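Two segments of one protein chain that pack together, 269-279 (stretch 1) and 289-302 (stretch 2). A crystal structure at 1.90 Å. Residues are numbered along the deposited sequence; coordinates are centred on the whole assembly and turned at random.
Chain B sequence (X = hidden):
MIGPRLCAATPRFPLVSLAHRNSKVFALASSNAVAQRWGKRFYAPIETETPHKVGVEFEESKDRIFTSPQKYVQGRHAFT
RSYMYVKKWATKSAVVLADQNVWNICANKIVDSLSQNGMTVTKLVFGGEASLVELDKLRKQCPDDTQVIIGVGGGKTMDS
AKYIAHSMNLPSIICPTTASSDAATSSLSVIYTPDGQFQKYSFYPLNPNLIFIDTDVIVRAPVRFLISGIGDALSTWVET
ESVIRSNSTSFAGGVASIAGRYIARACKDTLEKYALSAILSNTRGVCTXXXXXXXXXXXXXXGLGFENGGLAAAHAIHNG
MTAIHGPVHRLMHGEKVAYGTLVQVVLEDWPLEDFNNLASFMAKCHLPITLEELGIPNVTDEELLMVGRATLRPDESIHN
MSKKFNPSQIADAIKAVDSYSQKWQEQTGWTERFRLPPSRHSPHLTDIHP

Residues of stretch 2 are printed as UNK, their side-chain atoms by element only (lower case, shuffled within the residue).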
# COMPACT_ATOMS: atom_id res chain seq x y z
N ASP B 269 -3.02 6.17 -21.48
CA ASP B 269 -1.72 5.95 -20.84
C ASP B 269 -0.56 6.63 -21.55
O ASP B 269 0.33 7.18 -20.91
CB ASP B 269 -1.43 4.45 -20.75
CG ASP B 269 -2.28 3.75 -19.71
OD1 ASP B 269 -2.13 2.52 -19.57
OD2 ASP B 269 -3.10 4.42 -19.04
N THR B 270 -0.57 6.57 -22.88
CA THR B 270 0.50 7.17 -23.67
C THR B 270 0.50 8.69 -23.54
O THR B 270 1.57 9.32 -23.42
CB THR B 270 0.36 6.78 -25.15
OG1 THR B 270 0.43 5.35 -25.26
CG2 THR B 270 1.47 7.40 -25.99
N LEU B 271 -0.68 9.30 -23.54
CA LEU B 271 -0.76 10.74 -23.40
C LEU B 271 -0.24 11.17 -22.03
O LEU B 271 0.49 12.15 -21.91
CB LEU B 271 -2.20 11.21 -23.58
CG LEU B 271 -2.82 11.01 -24.97
CD1 LEU B 271 -4.27 11.47 -24.93
CD2 LEU B 271 -2.03 11.79 -26.02
N GLU B 272 -0.64 10.43 -21.00
CA GLU B 272 -0.20 10.75 -19.64
C GLU B 272 1.32 10.72 -19.52
O GLU B 272 1.91 11.58 -18.87
CB GLU B 272 -0.82 9.76 -18.65
CG GLU B 272 -2.26 10.09 -18.29
CD GLU B 272 -2.86 9.14 -17.27
OE1 GLU B 272 -2.15 8.75 -16.31
OE2 GLU B 272 -4.05 8.78 -17.41
N LYS B 273 1.95 9.75 -20.16
CA LYS B 273 3.40 9.62 -20.09
C LYS B 273 4.16 10.55 -21.03
O LYS B 273 5.17 11.14 -20.64
CB LYS B 273 3.83 8.19 -20.42
CG LYS B 273 3.43 7.13 -19.41
CD LYS B 273 3.87 5.75 -19.92
CE LYS B 273 3.51 4.64 -18.95
NZ LYS B 273 3.94 3.32 -19.50
N TYR B 274 3.66 10.71 -22.25
CA TYR B 274 4.37 11.48 -23.26
C TYR B 274 3.79 12.75 -23.88
O TYR B 274 4.46 13.39 -24.68
CB TYR B 274 4.74 10.52 -24.39
CG TYR B 274 5.49 9.30 -23.92
CD1 TYR B 274 6.82 9.38 -23.53
CD2 TYR B 274 4.85 8.05 -23.83
CE1 TYR B 274 7.51 8.27 -23.06
CE2 TYR B 274 5.54 6.93 -23.36
CZ TYR B 274 6.87 7.05 -22.98
OH TYR B 274 7.57 5.95 -22.53
N ALA B 275 2.57 13.13 -23.53
CA ALA B 275 1.99 14.32 -24.15
C ALA B 275 2.85 15.59 -24.05
O ALA B 275 3.11 16.25 -25.07
CB ALA B 275 0.60 14.60 -23.57
N LEU B 276 3.30 15.93 -22.85
CA LEU B 276 4.11 17.14 -22.69
C LEU B 276 5.49 17.02 -23.34
O LEU B 276 6.01 18.01 -23.86
CB LEU B 276 4.27 17.50 -21.21
CG LEU B 276 5.17 18.71 -20.93
CD1 LEU B 276 4.79 19.89 -21.82
CD2 LEU B 276 5.06 19.09 -19.46
N SER B 277 6.09 15.84 -23.30
CA SER B 277 7.41 15.68 -23.91
C SER B 277 7.28 15.75 -25.44
O SER B 277 8.18 16.23 -26.12
CB SER B 277 8.09 14.38 -23.45
OG SER B 277 7.22 13.27 -23.45
N ALA B 278 6.16 15.29 -25.97
CA ALA B 278 5.92 15.35 -27.42
C ALA B 278 5.72 16.81 -27.80
O ALA B 278 6.20 17.27 -28.84
CB ALA B 278 4.68 14.54 -27.79
N ILE B 279 4.98 17.54 -26.97
CA ILE B 279 4.75 18.96 -27.22
C ILE B 279 6.08 19.72 -27.25
O ILE B 279 6.34 20.50 -28.17
CB ILE B 279 3.82 19.57 -26.13
CG1 ILE B 279 2.40 19.03 -26.31
CG2 ILE B 279 3.85 21.09 -26.22
CD1 ILE B 279 1.42 19.48 -25.22
N UNK B 289 11.31 9.73 -29.71
CA UNK B 289 10.41 8.59 -29.65
C UNK B 289 9.15 9.03 -28.90
O UNK B 289 8.04 8.59 -29.20
c UNK B 289 10.22 6.12 -28.98
o UNK B 289 10.33 3.82 -28.38
c UNK B 289 11.07 7.40 -28.94
o UNK B 289 12.19 4.98 -28.25
c UNK B 289 10.96 4.89 -28.50
N UNK B 290 9.32 9.93 -27.94
CA UNK B 290 8.19 10.44 -27.17
C UNK B 290 7.20 11.11 -28.13
O UNK B 290 5.99 10.90 -28.04
c UNK B 290 8.67 11.44 -26.12
N UNK B 291 7.73 11.93 -29.04
CA UNK B 291 6.90 12.61 -30.04
C UNK B 291 6.21 11.56 -30.90
O UNK B 291 5.00 11.63 -31.13
c UNK B 291 7.04 14.08 -32.12
c UNK B 291 7.27 13.59 -33.41
c UNK B 291 5.68 15.15 -34.33
c UNK B 291 6.60 14.12 -34.51
c UNK B 291 6.11 15.11 -31.96
c UNK B 291 5.44 15.65 -33.06
c UNK B 291 7.77 13.51 -30.93
N UNK B 292 6.97 10.58 -31.37
CA UNK B 292 6.41 9.52 -32.20
C UNK B 292 5.32 8.75 -31.45
O UNK B 292 4.34 8.31 -32.05
c UNK B 292 8.58 9.19 -33.52
c UNK B 292 8.44 8.83 -35.00
o UNK B 292 9.19 9.40 -35.82
c UNK B 292 7.51 8.55 -32.64
o UNK B 292 7.59 7.99 -35.34
N UNK B 293 5.48 8.59 -30.14
CA UNK B 293 4.48 7.87 -29.35
C UNK B 293 3.14 8.59 -29.37
O UNK B 293 2.08 7.96 -29.49
c UNK B 293 4.92 7.72 -27.89
n UNK B 293 6.78 6.88 -26.60
o UNK B 293 6.33 5.91 -28.58
c UNK B 293 6.08 6.76 -27.73
N UNK B 294 3.19 9.91 -29.25
CA UNK B 294 1.97 10.71 -29.25
C UNK B 294 1.35 10.77 -30.65
O UNK B 294 0.13 10.88 -30.78
c UNK B 294 2.69 12.01 -27.24
c UNK B 294 2.25 12.12 -28.70
c UNK B 294 0.99 12.99 -28.79
N UNK B 295 2.18 10.70 -31.68
CA UNK B 295 1.63 10.70 -33.03
C UNK B 295 0.82 9.41 -33.14
O UNK B 295 -0.29 9.40 -33.69
c UNK B 295 2.13 10.43 -35.49
c UNK B 295 2.73 10.72 -34.12
c UNK B 295 3.40 12.10 -34.15
N UNK B 296 1.36 8.31 -32.60
CA UNK B 296 0.63 7.05 -32.64
C UNK B 296 -0.65 7.14 -31.79
O UNK B 296 -1.70 6.66 -32.20
o UNK B 296 2.55 3.37 -31.25
o UNK B 296 0.57 2.43 -31.26
c UNK B 296 1.34 3.37 -31.55
c UNK B 296 0.75 4.53 -32.33
c UNK B 296 1.48 5.87 -32.14
N UNK B 297 -0.55 7.75 -30.62
CA UNK B 297 -1.71 7.89 -29.75
C UNK B 297 -2.80 8.75 -30.39
O UNK B 297 -3.99 8.41 -30.33
c UNK B 297 -1.30 8.49 -28.41
N UNK B 298 -2.39 9.85 -31.00
CA UNK B 298 -3.32 10.76 -31.65
C UNK B 298 -3.99 10.18 -32.89
O UNK B 298 -5.11 10.55 -33.23
o UNK B 298 -2.54 12.63 -29.75
n UNK B 298 -1.85 14.18 -31.22
c UNK B 298 -2.33 12.98 -30.91
c UNK B 298 -2.60 12.05 -32.07
N UNK B 299 -3.29 9.28 -33.57
CA UNK B 299 -3.79 8.71 -34.81
C UNK B 299 -4.31 7.29 -34.71
O UNK B 299 -5.52 7.05 -34.84
c UNK B 299 -2.70 8.77 -35.89
c UNK B 299 -3.32 8.69 -37.28
o UNK B 299 -1.99 10.01 -35.78
N UNK B 300 -3.42 6.33 -34.48
CA UNK B 300 -3.83 4.93 -34.39
C UNK B 300 -4.65 4.59 -33.15
O UNK B 300 -5.77 4.08 -33.27
c UNK B 300 -2.84 2.51 -34.36
c UNK B 300 -1.51 1.79 -34.27
c UNK B 300 -2.60 4.02 -34.44
c UNK B 300 -3.62 2.03 -35.57
N UNK B 301 -4.11 4.86 -31.97
CA UNK B 301 -4.81 4.53 -30.73
C UNK B 301 -6.14 5.25 -30.58
O UNK B 301 -7.18 4.63 -30.33
c UNK B 301 -3.92 4.81 -29.52
c UNK B 301 -2.65 3.98 -29.47
s UNK B 301 -1.67 4.41 -28.03
c UNK B 301 -0.07 4.87 -28.78
N UNK B 302 -6.12 6.57 -30.71
CA UNK B 302 -7.35 7.32 -30.57
C UNK B 302 -8.35 6.88 -31.65
O UNK B 302 -9.55 6.74 -31.38
o UNK B 302 -8.22 9.56 -30.32
c UNK B 302 -7.07 8.82 -30.68

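Position 289 carries three carbons in a row, the third bearing two oxygens, and makes no contact with stretch 1; this is Glu289. Position 290 has a single carbon, a CB pointing toward stretch 1, 3.5 Å from Ser277 OG and 3.8 Å from Tyr274 CD1. It is Ala290.

Position 291 shows one carbon and then a six-carbon ring; its CA sits 3.7 Å from Ala278 CB, and the Ala278 carbonyl oxygen lies at the ring edge, near its plane. This is Phe291. Position 292, again three carbons ending in two oxygens, points away and is Glu292.

At 293 two carbons end in one oxygen and one nitrogen, the nitrogen lying over one face of the Tyr274 ring, and the backbone O is 3.6 Å from Thr270 CG2. This makes Asn293. Its ND2 is 3.5 Å from CE2 of Tyr274, while both amide ends are hydrogen-bonded elsewhere in the structure.

Position 294 is one carbon carrying two more, one of them against Ala278 and the backbone of Tyr274, the other reaching Leu271: Val294, with chi1 in t. CG2 of Val294 is 3.3 Å from Ala278 CB and 3.4 Å from Tyr274 O; CG1 of Val294 reaches Leu271 CD2 at 4.3 Å. Position 295 has the same fork but points away: Val295.

Position 296, three carbons with two terminal oxygens, is Glu296, out of contact. Position 297 has one carbon, its CB 3.8 Å from Thr270 CG2 and 4.1 Å from Leu271 CD2: Ala297. Position 298, two carbons ending in oxygen and nitrogen, with the oxygen near Leu271, is Asn298, whose OD1 comes within 3.9 Å of Leu271 CD2.

Position 299, a carbon bearing one oxygen and one carbon, is Thr299; its OG1 donates to Val295 O at 2.8 Å. Position 300, four carbons forked at the second, is Leu300, out of reach. Position 301 is unbranched, two carbons, sulfur and a last carbon that touches Thr270: Met301, with CE 3.6 Å from Thr270 OG1. Position 302, one carbon and one oxygen, is Ser302, also out of reach.

The helices cross at -116° with axes 7.7 Å apart, and no hydrogen bond joins them. Small side chains line the close places: Ala278 faces Phe291 with their CA atoms 3.9 Å apart, Ala290 meets Tyr274, and Ala297 meets Thr270. Val294 fills the middle, between Leu271 and Ala278. The rule to read is packing by shape, with polar groups such as Thr270 OG1 and the Asn293 amide satisfied elsewhere.

Stretch 2 289-302: EAFENVVEANTLMS
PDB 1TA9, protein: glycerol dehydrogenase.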